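Local coordinates for phosphoserine aminotransferase (Bacillus alcalophilus, PDB 1W23), which catalyses the reversible, pyridoxal-phosphate-dependent transamination between 3-phosphohydroxypyruvate and phosphoserine, the second step of serine biosynthesis from 3-phosphoglycerate, at residues Ile93-Leu98 / Glu115-Ala120; Asn86-Gly91 / Asp142-Ile147. One frame throughout, in Å; residues are numbered along the deposited sequence.

How the contacts relate
Both contacts lie within the class-V aminotransferase family region, their centres about 9 Å apart. Contact 1 pairs strand 93-98 with strand 115-121, which is outermost in the mixed seven-stranded sheet of this chain. Contact 2 sets the end of helix 75-87 against Ala143 and Tyr144 of strand 142-148. That strand is the other neighbour of strand 93-98, so the two contacts share one sheet. Along the chain, 86-91 comes first, then both strands of contact 1, then 142-147. They meet directly: Ile93 O lies 2.7 Å from Ala143 N, a probable hydrogen bond. Together they cover the three strands at this end of the sheet; the next strand, 169-172, carries the cofactor-binding Asp172.

Contact 1. Residues Ile93-Leu98 / Glu115-Ala120; sequences IGNYVL and ETHIAA
Strand 93-98 and strand 115-118 run parallel, with a 24° angle between their directions. They are the two strands of a right-handed beta-alpha-beta unit whose crossover is helix 101-111. The backbone bonds begin with a nearly straight one, Gly94 N to Glu115 O at 2.8 Å. His117 N then donates to Gly94 O, and Tyr96 N to His117 O. At Ala119 the strand turns a corner, yet the pairing goes on: Ala119 N reaches Tyr96 O, and Leu98 N reaches Ala120 O at 2.9 Å.

The tight part is on the face of Asn95 and His117. Both side chains have CG anti to the backbone N and lie side by side. His117 ND1 donates to Asn95 OD1 at 2.9 Å. The oxygen sits in the plane of the imidazole, but ND1 stands well above the amide plane, and the two planes are 75° apart. Ala119 CB packs 3.3 Å from Asn95 OD1. The other end of the amide, ND2, is held by Asp142 and by the carbonyl of Gln137. An alanine here removes the amide that binds His117, Asp142 and Gln137, and would probably loosen the His117 ring and this edge of the sheet.

The solvent side is looser. Exposed Glu115 runs alongside Ile93, its carboxylate carbon CD 3.7 Å from Ile93 CG1; the two side chains meet without a hydrogen bond. On the opposite face, Leu98 crosses exposed Ile118 at about a right angle, CD1 to CD1 at 3.7 Å. Tyr96, on that same face, is covered by helix 101-111 and bonds through its hydroxyl to Tyr144.

With ND1 as donor, the His117 ring has a proton on that nitrogen. The buried Asn95 amide, engaged at both OD1 and ND2, is thus probably fixed in its flip.

Contact 2. Residues Asn86-Gly91 / Asp142-Ile147; sequences NLLTKG and DAYLHI
Tyr144 holds CG in the crowded position between its backbone N and carbonyl carbon, chi1 57°, and this brings its ring to the end of helix 75-87. In Leu88, CG is anti to the backbone N, chi1 -176°, and the chain then bends so that CD1 comes to Ala143. Leu87 does its touching through CB, which points toward the strand.

The ring of Tyr144 meets both leucines through the bonded pair CD1 and CE1. Leu87 CB lies 4.0 Å from Tyr144 CD1. Leu88 CB lies 4.3 Å from Tyr144 CE1. Each methylene approaches the ring obliquely.

Ala143 makes the closest approach. Its CB is 3.4 Å from Leu87 O, and 4.2 Å from Leu88 CD1. The methyl thus meets both a carbonyl oxygen and a leucine branch. Leu88 is the first residue to leave the helical conformation and the centre of an inverse gamma turn. Thr89 N closes that turn with a weak bond to Leu87 O, 3.0 Å long.

Leu83 and Pro84 of the helix also touch Tyr144, and Ile170 of strand 169-172 touches both Leu87 and Tyr144. The contact therefore joins the helix end to the sheet near Ala143 and Tyr144 of strand 142-148.

No hydrogen bond crosses between the two segments. Apart from the Ala143 methyl against Leu87 O, the meeting groups are methyl, methylene and ring carbons, so the contact probably sets few directional demands. The tyrosine hydroxyl bonds instead to the hydroxyl of Tyr96 on the adjacent strand. Tyr144 thus presents its carbons to the helix end while its polar tip ties it to the neighbouring strand.

Contact 1. Residues Ile93-Leu98 / Glu115-Ala120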
ATOM      1  N   ILE A  93      -9.788  15.188 -24.434  1.00 13.31           N
ATOM      2  CA  ILE A  93      -8.462  15.744 -24.090  1.00 13.01           C
ATOM      3  C   ILE A  93      -8.290  15.780 -22.590  1.00 11.96           C
ATOM      4  O   ILE A  93      -9.162  16.244 -21.866  1.00 12.43           O
ATOM      5  CB  ILE A  93      -8.356  17.176 -24.662  1.00 14.29           C
ATOM      6  CG1 ILE A  93      -8.446  17.163 -26.204  1.00 17.34           C
ATOM      7  CG2 ILE A  93      -7.109  17.877 -24.180  1.00 16.19           C
ATOM      8  CD1 ILE A  93      -8.537  18.579 -26.829  1.00 19.47           C
ATOM      9  N   GLY A  94      -7.117  15.324 -22.128  1.00 12.12           N
ATOM     10  CA  GLY A  94      -6.758  15.519 -20.710  1.00 11.77           C
ATOM     11  C   GLY A  94      -6.060  16.861 -20.583  1.00 10.72           C
ATOM     12  O   GLY A  94      -4.937  17.048 -21.068  1.00 11.51           O
ATOM     13  N   ASN A  95      -6.753  17.841 -20.007  1.00 11.08           N
ATOM     14  CA  ASN A  95      -6.278  19.227 -19.963  1.00 10.70           C
ATOM     15  C   ASN A  95      -5.678  19.519 -18.591  1.00 10.29           C
ATOM     16  O   ASN A  95      -6.345  19.249 -17.584  1.00 11.42           O
ATOM     17  CB  ASN A  95      -7.458  20.169 -20.266  1.00 11.69           C
ATOM     18  CG  ASN A  95      -7.029  21.546 -20.720  1.00 11.64           C
ATOM     19  OD1 ASN A  95      -5.821  21.824 -20.832  1.00 12.91           O
ATOM     20  ND2 ASN A  95      -8.011  22.423 -21.023  1.00 12.18           N
ATOM     21  N   TYR A  96      -4.451  19.999 -18.539  1.00 10.57           N
ATOM     22  CA  TYR A  96      -3.661  20.144 -17.299  1.00 10.64           C
ATOM     23  C   TYR A  96      -3.257  21.583 -17.099  1.00 10.31           C
ATOM     24  O   TYR A  96      -2.830  22.271 -18.027  1.00 11.08           O
ATOM     25  CB  TYR A  96      -2.339  19.271 -17.405  1.00 11.13           C
ATOM     26  CG  TYR A  96      -2.717  17.800 -17.168  1.00 10.49           C
ATOM     27  CD1 TYR A  96      -3.324  17.078 -18.190  1.00 10.80           C
ATOM     28  CD2 TYR A  96      -2.532  17.159 -15.955  1.00 10.84           C
ATOM     29  CE1 TYR A  96      -3.693  15.762 -18.018  1.00 10.99           C
ATOM     30  CE2 TYR A  96      -2.934  15.825 -15.738  1.00 10.45           C
ATOM     31  CZ  TYR A  96      -3.500  15.131 -16.769  1.00 10.22           C
ATOM     32  OH  TYR A  96      -3.963  13.845 -16.610  1.00 11.49           O
ATOM     33  N   VAL A  97      -3.291  22.031 -15.840  1.00 10.08           N
ATOM     34  CA  VAL A  97      -2.708  23.286 -15.421  1.00 10.24           C
ATOM     35  C   VAL A  97      -1.378  22.951 -14.759  1.00 10.03           C
ATOM     36  O   VAL A  97      -1.336  22.216 -13.752  1.00  9.95           O
ATOM     37  CB  VAL A  97      -3.596  24.096 -14.477  1.00 10.28           C
ATOM     38  CG1 VAL A  97      -2.944  25.431 -14.083  1.00 11.46           C
ATOM     39  CG2 VAL A  97      -4.974  24.353 -15.068  1.00 11.49           C
ATOM     40  N   LEU A  98      -0.273  23.459 -15.305  1.00 10.20           N
ATOM     41  CA  LEU A  98       1.040  23.158 -14.784  1.00 10.56           C
ATOM     42  C   LEU A  98       1.503  24.211 -13.766  1.00  9.99           C
ATOM     43  O   LEU A  98       1.715  25.374 -14.141  1.00 10.58           O
ATOM     44  CB  LEU A  98       2.079  23.069 -15.885  1.00 10.90           C
ATOM     45  CG  LEU A  98       1.820  21.960 -16.952  1.00 11.71           C
ATOM     46  CD1 LEU A  98       2.952  21.943 -17.981  1.00 13.12           C
ATOM     47  CD2 LEU A  98       1.661  20.590 -16.297  1.00 13.19           C
ATOM     48  N   GLU A 115      -4.898  12.168 -25.926  1.00 14.74           N
ATOM     49  CA  GLU A 115      -4.566  13.560 -26.226  1.00 14.04           C
ATOM     50  C   GLU A 115      -4.574  14.384 -24.948  1.00 13.21           C
ATOM     51  O   GLU A 115      -5.454  14.198 -24.106  1.00 13.80           O
ATOM     52  CB  GLU A 115      -5.579  14.164 -27.209  1.00 16.08           C
ATOM     53  CG  GLU A 115      -5.229  15.524 -27.698  1.00 25.81           C
ATOM     54  CD  GLU A 115      -6.004  16.128 -28.836  1.00 26.39           C
ATOM     55  OE1 GLU A 115      -6.987  15.510 -29.341  1.00 29.00           O
ATOM     56  OE2 GLU A 115      -5.591  17.265 -29.249  1.00 34.57           O
ATOM     57  N   THR A 116      -3.609  15.300 -24.860  1.00 13.48           N
ATOM     58  CA  THR A 116      -3.444  16.169 -23.723  1.00 12.47           C
ATOM     59  C   THR A 116      -3.319  17.631 -24.209  1.00 12.33           C
ATOM     60  O   THR A 116      -3.137  17.951 -25.382  1.00 13.97           O
ATOM     61  CB  THR A 116      -2.258  15.797 -22.847  1.00 13.13           C
ATOM     62  OG1 THR A 116      -1.053  15.876 -23.618  1.00 15.73           O
ATOM     63  CG2 THR A 116      -2.366  14.408 -22.302  1.00 14.44           C
ATOM     64  N   HIS A 117      -3.415  18.532 -23.236  1.00 13.14           N
ATOM     65  CA  HIS A 117      -3.327  19.958 -23.483  1.00 12.61           C
ATOM     66  C   HIS A 117      -2.864  20.617 -22.168  1.00 11.69           C
ATOM     67  O   HIS A 117      -3.125  20.087 -21.103  1.00 12.35           O
ATOM     68  CB  HIS A 117      -4.679  20.480 -23.918  1.00 12.95           C
ATOM     69  CG  HIS A 117      -4.767  21.909 -24.306  1.00 13.82           C
ATOM     70  ND1 HIS A 117      -5.095  22.944 -23.458  1.00 16.77           N
ATOM     71  CD2 HIS A 117      -4.550  22.446 -25.548  1.00 19.43           C
ATOM     72  CE1 HIS A 117      -5.084  24.077 -24.127  1.00 21.04           C
ATOM     73  NE2 HIS A 117      -4.768  23.820 -25.384  1.00 21.40           N
ATOM     74  N   ILE A 118      -2.246  21.781 -22.340  1.00 12.54           N
ATOM     75  CA  ILE A 118      -1.801  22.610 -21.220  1.00 11.89           C
ATOM     76  C   ILE A 118      -2.683  23.839 -21.206  1.00 11.84           C
ATOM     77  O   ILE A 118      -2.589  24.758 -22.029  1.00 13.10           O
ATOM     78  CB  ILE A 118      -0.313  22.971 -21.334  1.00 12.89           C
ATOM     79  CG1 ILE A 118       0.530  21.678 -21.232  1.00 16.11           C
ATOM     80  CG2 ILE A 118       0.108  23.921 -20.211  1.00 13.67           C
ATOM     81  CD1 ILE A 118       1.979  21.883 -21.578  1.00 16.90           C
ATOM     82  N   ALA A 119      -3.601  23.878 -20.234  1.00 11.89           N
ATOM     83  CA  ALA A 119      -4.553  24.967 -20.125  1.00 11.99           C
ATOM     84  C   ALA A 119      -3.855  26.269 -19.709  1.00 12.31           C
ATOM     85  O   ALA A 119      -4.277  27.366 -20.110  1.00 13.94           O
ATOM     86  CB  ALA A 119      -5.620  24.639 -19.108  1.00 13.25           C
ATOM     87  N   ALA A 120      -2.843  26.157 -18.861  1.00 12.27           N
ATOM     88  CA  ALA A 120      -2.110  27.313 -18.337  1.00 12.23           C
ATOM     89  C   ALA A 120      -0.867  26.728 -17.642  1.00 12.40           C
ATOM     90  O   ALA A 120      -0.851  25.545 -17.245  1.00 11.36           O
ATOM     91  CB  ALA A 120      -2.931  28.141 -17.415  1.00 14.51           C
TER

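Contact 2. Residues Asn86-Gly91 / Asp142-Ile147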
ATOM      1  N   ASN A  86      -9.412   5.846 -16.949  1.00 12.60           N
ATOM      2  CA  ASN A  86     -10.835   5.803 -16.768  1.00 13.00           C
ATOM      3  C   ASN A  86     -11.581   6.891 -17.488  1.00 13.69           C
ATOM      4  O   ASN A  86     -12.698   6.619 -17.924  1.00 18.10           O
ATOM      5  CB  ASN A  86     -11.193   5.815 -15.262  1.00 13.08           C
ATOM      6  CG  ASN A  86     -10.941   4.491 -14.575  1.00 12.22           C
ATOM      7  OD1 ASN A  86     -11.885   3.728 -14.313  1.00 13.43           O
ATOM      8  ND2 ASN A  86      -9.667   4.170 -14.295  1.00 12.52           N
ATOM      9  N   LEU A  87     -11.049   8.086 -17.620  1.00 12.47           N
ATOM     10  CA  LEU A  87     -11.799   9.213 -18.162  1.00 13.13           C
ATOM     11  C   LEU A  87     -11.292   9.732 -19.506  1.00 13.35           C
ATOM     12  O   LEU A  87     -12.034  10.444 -20.205  1.00 15.15           O
ATOM     13  CB  LEU A  87     -11.795  10.391 -17.145  1.00 15.74           C
ATOM     14  CG  LEU A  87     -12.690  10.303 -15.921  1.00 18.57           C
ATOM     15  CD1 LEU A  87     -12.581  11.637 -15.172  1.00 20.68           C
ATOM     16  CD2 LEU A  87     -14.136   9.923 -16.285  1.00 24.22           C
ATOM     17  N   LEU A  88     -10.071   9.451 -19.893  1.00 13.10           N
ATOM     18  CA  LEU A  88      -9.538  10.012 -21.156  1.00 13.88           C
ATOM     19  C   LEU A  88      -9.908   9.092 -22.289  1.00 15.50           C
ATOM     20  O   LEU A  88      -9.152   8.195 -22.677  1.00 21.27           O
ATOM     21  CB  LEU A  88      -8.032  10.247 -20.986  1.00 14.05           C
ATOM     22  CG  LEU A  88      -7.343  10.918 -22.181  1.00 15.25           C
ATOM     23  CD1 LEU A  88      -8.067  12.152 -22.633  1.00 17.24           C
ATOM     24  CD2 LEU A  88      -5.886  11.257 -21.883  1.00 16.92           C
ATOM     25  N   THR A  89     -11.083   9.287 -22.844  1.00 18.58           N
ATOM     26  CA  THR A  89     -11.632   8.424 -23.888  1.00 21.59           C
ATOM     27  C   THR A  89     -11.280   8.975 -25.256  1.00 19.86           C
ATOM     28  O   THR A  89     -10.869  10.144 -25.432  1.00 19.65           O
ATOM     29  CB  THR A  89     -13.161   8.349 -23.791  1.00 23.53           C
ATOM     30  OG1 THR A  89     -13.683   9.661 -23.932  1.00 29.44           O
ATOM     31  CG2 THR A  89     -13.618   7.835 -22.454  1.00 33.01           C
ATOM     32  N   LYS A  90     -11.421   8.155 -26.286  1.00 22.40           N
ATOM     33  CA  LYS A  90     -11.124   8.579 -27.634  1.00 20.88           C
ATOM     34  C   LYS A  90     -11.908   9.828 -28.009  1.00 20.02           C
ATOM     35  O   LYS A  90     -13.130   9.944 -27.788  1.00 22.64           O
ATOM     36  CB  LYS A  90     -11.531   7.467 -28.602  1.00 23.65           C
ATOM     37  CG  LYS A  90     -11.149   7.709 -30.030  1.00 23.19           C
ATOM     38  CD  LYS A  90     -11.437   6.433 -30.849  1.00 25.53           C
ATOM     39  CE  LYS A  90     -11.276   6.783 -32.315  1.00 34.94           C
ATOM     40  NZ  LYS A  90     -11.469   5.586 -33.180  1.00 47.13           N
ATOM     41  N   GLY A  91     -11.172  10.775 -28.590  1.00 20.01           N
ATOM     42  CA  GLY A  91     -11.858  11.996 -28.985  1.00 19.65           C
ATOM     43  C   GLY A  91     -11.861  13.080 -27.934  1.00 19.19           C
ATOM     44  O   GLY A  91     -12.297  14.183 -28.258  1.00 24.89           O
ATOM     45  N   ASP A 142     -12.625  18.618 -23.687  1.00 14.35           N
ATOM     46  CA  ASP A 142     -11.885  18.210 -22.491  1.00 12.80           C
ATOM     47  C   ASP A 142     -12.600  17.070 -21.789  1.00 12.92           C
ATOM     48  O   ASP A 142     -13.804  17.130 -21.487  1.00 14.20           O
ATOM     49  CB  ASP A 142     -11.717  19.371 -21.511  1.00 13.05           C
ATOM     50  CG  ASP A 142     -10.713  20.411 -21.927  1.00 13.05           C
ATOM     51  OD1 ASP A 142      -9.801  20.134 -22.752  1.00 13.73           O
ATOM     52  OD2 ASP A 142     -10.800  21.551 -21.383  1.00 14.24           O
ATOM     53  N   ALA A 143     -11.842  16.017 -21.453  1.00 12.62           N
ATOM     54  CA  ALA A 143     -12.344  14.953 -20.568  1.00 13.19           C
ATOM     55  C   ALA A 143     -12.400  15.453 -19.118  1.00 12.72           C
ATOM     56  O   ALA A 143     -13.239  15.014 -18.300  1.00 13.87           O
ATOM     57  CB  ALA A 143     -11.453  13.725 -20.661  1.00 15.17           C
ATOM     58  N   TYR A 144     -11.507  16.350 -18.752  1.00 12.12           N
ATOM     59  CA  TYR A 144     -11.341  16.901 -17.410  1.00 11.49           C
ATOM     60  C   TYR A 144     -10.346  18.010 -17.505  1.00 11.11           C
ATOM     61  O   TYR A 144      -9.596  18.141 -18.475  1.00 11.35           O
ATOM     62  CB  TYR A 144     -10.871  15.806 -16.455  1.00 11.90           C
ATOM     63  CG  TYR A 144      -9.610  15.073 -16.803  1.00 11.43           C
ATOM     64  CD1 TYR A 144      -9.707  13.801 -17.395  1.00 12.70           C
ATOM     65  CD2 TYR A 144      -8.347  15.600 -16.583  1.00 11.08           C
ATOM     66  CE1 TYR A 144      -8.571  13.095 -17.749  1.00 13.07           C
ATOM     67  CE2 TYR A 144      -7.220  14.909 -16.947  1.00 11.25           C
ATOM     68  CZ  TYR A 144      -7.314  13.663 -17.509  1.00 12.70           C
ATOM     69  OH  TYR A 144      -6.204  12.933 -17.875  1.00 13.63           O
ATOM     70  N   LEU A 145     -10.292  18.817 -16.427  1.00 10.94           N
ATOM     71  CA  LEU A 145      -9.242  19.803 -16.188  1.00 11.01           C
ATOM     72  C   LEU A 145      -8.558  19.416 -14.891  1.00 10.34           C
ATOM     73  O   LEU A 145      -9.258  19.316 -13.868  1.00 11.27           O
ATOM     74  CB  LEU A 145      -9.808  21.216 -16.064  1.00 11.39           C
ATOM     75  CG  LEU A 145      -8.748  22.311 -15.858  1.00 12.28           C
ATOM     76  CD1 LEU A 145      -7.876  22.451 -17.088  1.00 13.57           C
ATOM     77  CD2 LEU A 145      -9.429  23.604 -15.470  1.00 14.40           C
ATOM     78  N   HIS A 146      -7.257  19.158 -14.942  1.00  9.97           N
ATOM     79  CA  HIS A 146      -6.489  18.676 -13.780  1.00  9.76           C
ATOM     80  C   HIS A 146      -5.612  19.769 -13.241  1.00  9.74           C
ATOM     81  O   HIS A 146      -4.875  20.416 -14.004  1.00 10.14           O
ATOM     82  CB  HIS A 146      -5.651  17.461 -14.215  1.00  9.90           C
ATOM     83  CG  HIS A 146      -4.854  16.854 -13.090  1.00  9.58           C
ATOM     84  ND1 HIS A 146      -3.661  17.418 -12.587  1.00  9.38           N
ATOM     85  CD2 HIS A 146      -5.045  15.700 -12.412  1.00 10.38           C
ATOM     86  CE1 HIS A 146      -3.196  16.591 -11.630  1.00  9.66           C
ATOM     87  NE2 HIS A 146      -4.038  15.556 -11.496  1.00 10.10           N
ATOM     88  N   ILE A 147      -5.657  19.957 -11.910  1.00  9.30           N
ATOM     89  CA  ILE A 147      -4.816  20.902 -11.196  1.00  9.05           C
ATOM     90  C   ILE A 147      -4.094  20.175 -10.072  1.00  8.45           C
ATOM     91  O   ILE A 147      -4.480  19.084  -9.637  1.00  8.99           O
ATOM     92  CB  ILE A 147      -5.640  22.074 -10.626  1.00  9.50           C
ATOM     93  CG1 ILE A 147      -6.590  21.659  -9.506  1.00  9.76           C
ATOM     94  CG2 ILE A 147      -6.377  22.814 -11.754  1.00 10.50           C
ATOM     95  CD1 ILE A 147      -7.286  22.807  -8.816  1.00 11.48           C
TER